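Local coordinates for protein ORF98 PTP-2 (Cydia pomonella granulosis virus, PDB 6I28) that probably dephosphorylates phosphotyrosine and phosphoserine or phosphothreonine in proteins, as a viral member of the dual-specificity phosphatase family, at residues Phe23-Val34 with Ala51-Leu59. Sequence-based numbering, arbitrary orientation.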
loop_
_atom_site.group_PDB
_atom_site.type_symbol
_atom_site.label_atom_id
_atom_site.label_comp_id
_atom_site.label_asym_id
_atom_site.label_seq_id
_atom_site.Cartn_x
_atom_site.Cartn_y
_atom_site.Cartn_z
ATOM N N PHE A 23 10.915 3.396 5.906
ATOM C CA PHE A 23 12.146 2.635 6.070
ATOM C C PHE A 23 13.266 3.644 6.244
ATOM O O PHE A 23 13.434 4.560 5.415
ATOM C CB PHE A 23 12.427 1.669 4.892
ATOM C CG PHE A 23 13.725 0.905 5.083
ATOM C CD1 PHE A 23 13.828 -0.047 6.092
ATOM C CD2 PHE A 23 14.838 1.159 4.292
ATOM C CE1 PHE A 23 15.017 -0.721 6.332
ATOM C CE2 PHE A 23 16.027 0.487 4.524
ATOM C CZ PHE A 23 16.112 -0.448 5.568
ATOM N N TYR A 24 14.068 3.468 7.300
ATOM C CA TYR A 24 15.058 4.471 7.680
ATOM C C TYR A 24 16.418 3.847 7.922
ATOM O O TYR A 24 17.279 4.487 8.532
ATOM C CB TYR A 24 14.600 5.249 8.918
ATOM C CG TYR A 24 13.183 5.715 8.790
ATOM C CD1 TYR A 24 12.891 6.957 8.246
ATOM C CD2 TYR A 24 12.134 4.885 9.152
ATOM C CE1 TYR A 24 11.575 7.373 8.089
ATOM C CE2 TYR A 24 10.823 5.283 8.984
ATOM C CZ TYR A 24 10.555 6.534 8.468
ATOM O OH TYR A 24 9.246 6.939 8.315
ATOM N N GLY A 25 16.632 2.634 7.410
ATOM C CA GLY A 25 17.938 2.014 7.419
ATOM C C GLY A 25 18.202 1.134 8.611
ATOM O O GLY A 25 19.331 0.624 8.754
ATOM N N ASP A 26 17.211 0.959 9.485
ATOM C CA ASP A 26 17.317 0.053 10.622
ATOM C C ASP A 26 16.412 -1.138 10.330
ATOM O O ASP A 26 15.214 -1.155 10.651
ATOM C CB ASP A 26 16.964 0.743 11.922
ATOM C CG ASP A 26 17.125 -0.167 13.125
ATOM O OD1 ASP A 26 17.358 -1.392 12.969
ATOM O OD2 ASP A 26 17.001 0.342 14.245
ATOM N N VAL A 27 16.994 -2.163 9.726
ATOM C CA VAL A 27 16.175 -3.327 9.440
ATOM C C VAL A 27 15.834 -4.071 10.720
ATOM O O VAL A 27 14.862 -4.827 10.740
ATOM C CB VAL A 27 16.876 -4.261 8.442
ATOM C CG1 VAL A 27 17.055 -3.567 7.108
ATOM C CG2 VAL A 27 18.216 -4.687 8.968
ATOM N N ILE A 28 16.627 -3.904 11.783
ATOM C CA ILE A 28 16.379 -4.634 13.030
ATOM C C ILE A 28 15.112 -4.126 13.697
ATOM O O ILE A 28 14.261 -4.909 14.145
ATOM C CB ILE A 28 17.585 -4.521 13.986
ATOM C CG1 ILE A 28 18.825 -5.136 13.334
ATOM C CG2 ILE A 28 17.283 -5.214 15.289
ATOM C CD1 ILE A 28 18.759 -6.631 13.136
ATOM N N ALA A 29 14.968 -2.806 13.787
ATOM C CA ALA A 29 13.704 -2.230 14.233
ATOM C C ALA A 29 12.532 -2.721 13.379
ATOM O O ALA A 29 11.485 -3.098 13.900
ATOM C CB ALA A 29 13.810 -0.708 14.209
ATOM N N MET A 30 12.687 -2.721 12.051
ATOM C CA MET A 30 11.628 -3.176 11.172
ATOM C C MET A 30 11.306 -4.639 11.422
ATOM O O MET A 30 10.143 -5.025 11.507
ATOM C CB MET A 30 12.055 -2.967 9.734
ATOM C CG MET A 30 11.012 -3.335 8.733
ATOM S SD MET A 30 11.660 -3.284 7.064
ATOM C CE MET A 30 10.174 -3.257 6.179
ATOM N N ARG A 31 12.334 -5.475 11.530
ATOM C CA ARG A 31 12.102 -6.883 11.827
ATOM C C ARG A 31 11.373 -7.050 13.152
ATOM O O ARG A 31 10.432 -7.842 13.248
ATOM C CB ARG A 31 13.444 -7.618 11.810
ATOM C CG ARG A 31 13.358 -9.099 12.143
ATOM C CD ARG A 31 14.759 -9.723 12.218
ATOM N NE ARG A 31 14.779 -11.016 12.890
ATOM C CZ ARG A 31 14.602 -12.186 12.280
ATOM N NH1 ARG A 31 14.392 -12.239 10.971
ATOM N NH2 ARG A 31 14.654 -13.317 12.993
ATOM N N HIS A 32 11.764 -6.290 14.172
ATOM C CA HIS A 32 11.087 -6.349 15.465
ATOM C C HIS A 32 9.610 -5.988 15.344
ATOM O O HIS A 32 8.754 -6.653 15.925
ATOM C CB HIS A 32 11.782 -5.412 16.434
ATOM C CG HIS A 32 11.264 -5.473 17.835
ATOM N ND1 HIS A 32 10.410 -4.520 18.356
ATOM C CD2 HIS A 32 11.510 -6.344 18.842
ATOM C CE1 HIS A 32 10.154 -4.801 19.623
ATOM N NE2 HIS A 32 10.808 -5.903 19.942
ATOM N N PHE A 33 9.289 -4.960 14.554
ATOM C CA PHE A 33 7.894 -4.568 14.353
ATOM C C PHE A 33 7.105 -5.655 13.628
ATOM O O PHE A 33 5.977 -5.999 14.026
ATOM C CB PHE A 33 7.841 -3.264 13.586
ATOM C CG PHE A 33 6.451 -2.766 13.342
ATOM C CD1 PHE A 33 5.658 -3.286 12.310
ATOM C CD2 PHE A 33 5.921 -1.775 14.164
ATOM C CE1 PHE A 33 4.381 -2.820 12.097
ATOM C CE2 PHE A 33 4.663 -1.312 13.955
ATOM C CZ PHE A 33 3.870 -1.836 12.909
ATOM N N VAL A 34 7.677 -6.196 12.557
ATOM C CA VAL A 34 7.005 -7.231 11.781
ATOM C C VAL A 34 6.683 -8.436 12.659
ATOM O O VAL A 34 5.555 -8.959 12.635
ATOM C CB VAL A 34 7.897 -7.629 10.586
ATOM C CG1 VAL A 34 7.478 -8.948 10.035
ATOM C CG2 VAL A 34 7.898 -6.540 9.532
ATOM N N ALA A 51 17.373 -6.099 -1.330
ATOM C CA ALA A 51 17.903 -7.384 -0.879
ATOM C C ALA A 51 18.272 -7.393 0.602
ATOM O O ALA A 51 18.051 -8.422 1.270
ATOM C CB ALA A 51 19.119 -7.757 -1.734
ATOM N N PRO A 52 18.812 -6.321 1.166
ATOM C CA PRO A 52 19.079 -6.321 2.616
ATOM C C PRO A 52 17.818 -6.397 3.443
ATOM O O PRO A 52 17.811 -7.031 4.512
ATOM C CB PRO A 52 19.794 -4.983 2.842
ATOM C CG PRO A 52 20.408 -4.649 1.450
ATOM C CD PRO A 52 19.423 -5.179 0.460
ATOM N N ILE A 53 16.752 -5.726 3.010
ATOM C CA ILE A 53 15.500 -5.816 3.750
ATOM C C ILE A 53 14.953 -7.233 3.661
ATOM O O ILE A 53 14.507 -7.798 4.659
ATOM C CB ILE A 53 14.476 -4.790 3.243
ATOM C CG1 ILE A 53 15.039 -3.385 3.379
ATOM C CG2 ILE A 53 13.217 -4.894 4.055
ATOM C CD1 ILE A 53 14.139 -2.341 2.802
ATOM N N LYS A 54 14.954 -7.812 2.449
ATOM C CA LYS A 54 14.504 -9.194 2.285
ATOM C C LYS A 54 15.310 -10.128 3.179
ATOM O O LYS A 54 14.755 -11.006 3.838
ATOM C CB LYS A 54 14.644 -9.642 0.828
ATOM C CG LYS A 54 13.572 -9.097 -0.065
ATOM C CD LYS A 54 13.327 -9.905 -1.355
ATOM C CE LYS A 54 12.041 -9.379 -2.072
ATOM N NZ LYS A 54 11.497 -10.254 -3.144
ATOM N N ARG A 55 16.632 -9.962 3.194
ATOM C CA ARG A 55 17.477 -10.844 3.981
ATOM C C ARG A 55 17.181 -10.700 5.468
ATOM O O ARG A 55 17.070 -11.696 6.190
ATOM C CB ARG A 55 18.951 -10.547 3.694
ATOM C CG ARG A 55 19.904 -11.616 4.265
ATOM C CD ARG A 55 21.334 -11.564 3.628
ATOM N NE ARG A 55 21.247 -11.276 2.198
ATOM C CZ ARG A 55 21.878 -10.283 1.588
ATOM N NH1 ARG A 55 22.675 -9.484 2.271
ATOM N NH2 ARG A 55 21.713 -10.104 0.288
ATOM N N ALA A 56 17.016 -9.469 5.946
ATOM C CA ALA A 56 16.871 -9.285 7.385
ATOM C C ALA A 56 15.521 -9.784 7.856
ATOM O O ALA A 56 15.424 -10.380 8.933
ATOM C CB ALA A 56 17.057 -7.816 7.758
ATOM N N LEU A 57 14.461 -9.543 7.066
ATOM C CA LEU A 57 13.140 -10.031 7.461
ATOM C C LEU A 57 13.017 -11.544 7.302
ATOM O O LEU A 57 12.376 -12.217 8.119
ATOM C CB LEU A 57 12.070 -9.354 6.635
ATOM C CG LEU A 57 11.966 -7.833 6.788
ATOM C CD1 LEU A 57 10.750 -7.365 6.064
ATOM C CD2 LEU A 57 11.867 -7.465 8.246
ATOM N N TYR A 58 13.610 -12.087 6.246
ATOM C CA TYR A 58 13.709 -13.522 6.021
ATOM C C TYR A 58 12.340 -14.193 5.977
ATOM O O TYR A 58 12.121 -15.247 6.566
ATOM C CB TYR A 58 14.596 -14.214 7.056
ATOM C CG TYR A 58 15.342 -15.351 6.440
ATOM C CD1 TYR A 58 16.477 -15.127 5.683
ATOM C CD2 TYR A 58 14.910 -16.668 6.592
ATOM C CE1 TYR A 58 17.161 -16.165 5.113
ATOM C CE2 TYR A 58 15.599 -17.713 6.024
ATOM C CZ TYR A 58 16.718 -17.460 5.286
ATOM O OH TYR A 58 17.422 -18.514 4.735
ATOM N N LEU A 59 11.422 -13.605 5.236
ATOM C CA LEU A 59 10.089 -14.171 5.211
ATOM C C LEU A 59 10.065 -15.320 4.239
ATOM O O LEU A 59 10.960 -15.429 3.394
ATOM C CB LEU A 59 9.060 -13.114 4.832
ATOM C CG LEU A 59 8.938 -11.941 5.795
ATOM C CD1 LEU A 59 8.325 -10.792 5.157
ATOM C CD2 LEU A 59 8.109 -12.332 7.013
#
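Helices 27-34 and 51-57 pack side by side, their axes 9.5 Å apart at closest approach and crossing at -47°, with R31 and L57 the nearest pair at 5.5 Å between CA atoms. A56 offers only a methyl here, CB 3.5 Å from V27 CG2, which probably lets the helices sit close. The next residue, L57, brings CD2 to 3.6 Å from R31 CA, while V34 CG2 approaches the same methyl from the next turn. At the N-terminal side, I53 extends CD1 over the centre of the F23 ring, a CH-pi contact 3.7 Å from the centroid and almost on the ring normal; G25 N lies over the opposite face. F23 gets there with CG anti to its backbone N (chi1 179°). M30, extended through to CE, crosses I53 at about a right angle and sets SD 3.8 Å from I53 CG2. In this dual-specificity phosphatase domain the two helices flank one side of the mixed sheet: M30 and I53 both rest on H103 of strand 100-103, and L57 on V42 of strand 41-46. R31 adds the one hydrogen bond across the pair: extended from CG to NE, it runs alongside A56 O and gives NH1 to it in a bent bond of 2.9 Å (141° at the hydrogen). NH1 arrives in the carbonyl plane, and A56 O lies somewhat out of the guanidinium plane. D26, just before V27, is the N-cap of this helix, OD1 accepting nearly straight from A29 N, which meets it from above the carboxylate plane, and weakly from I28 N.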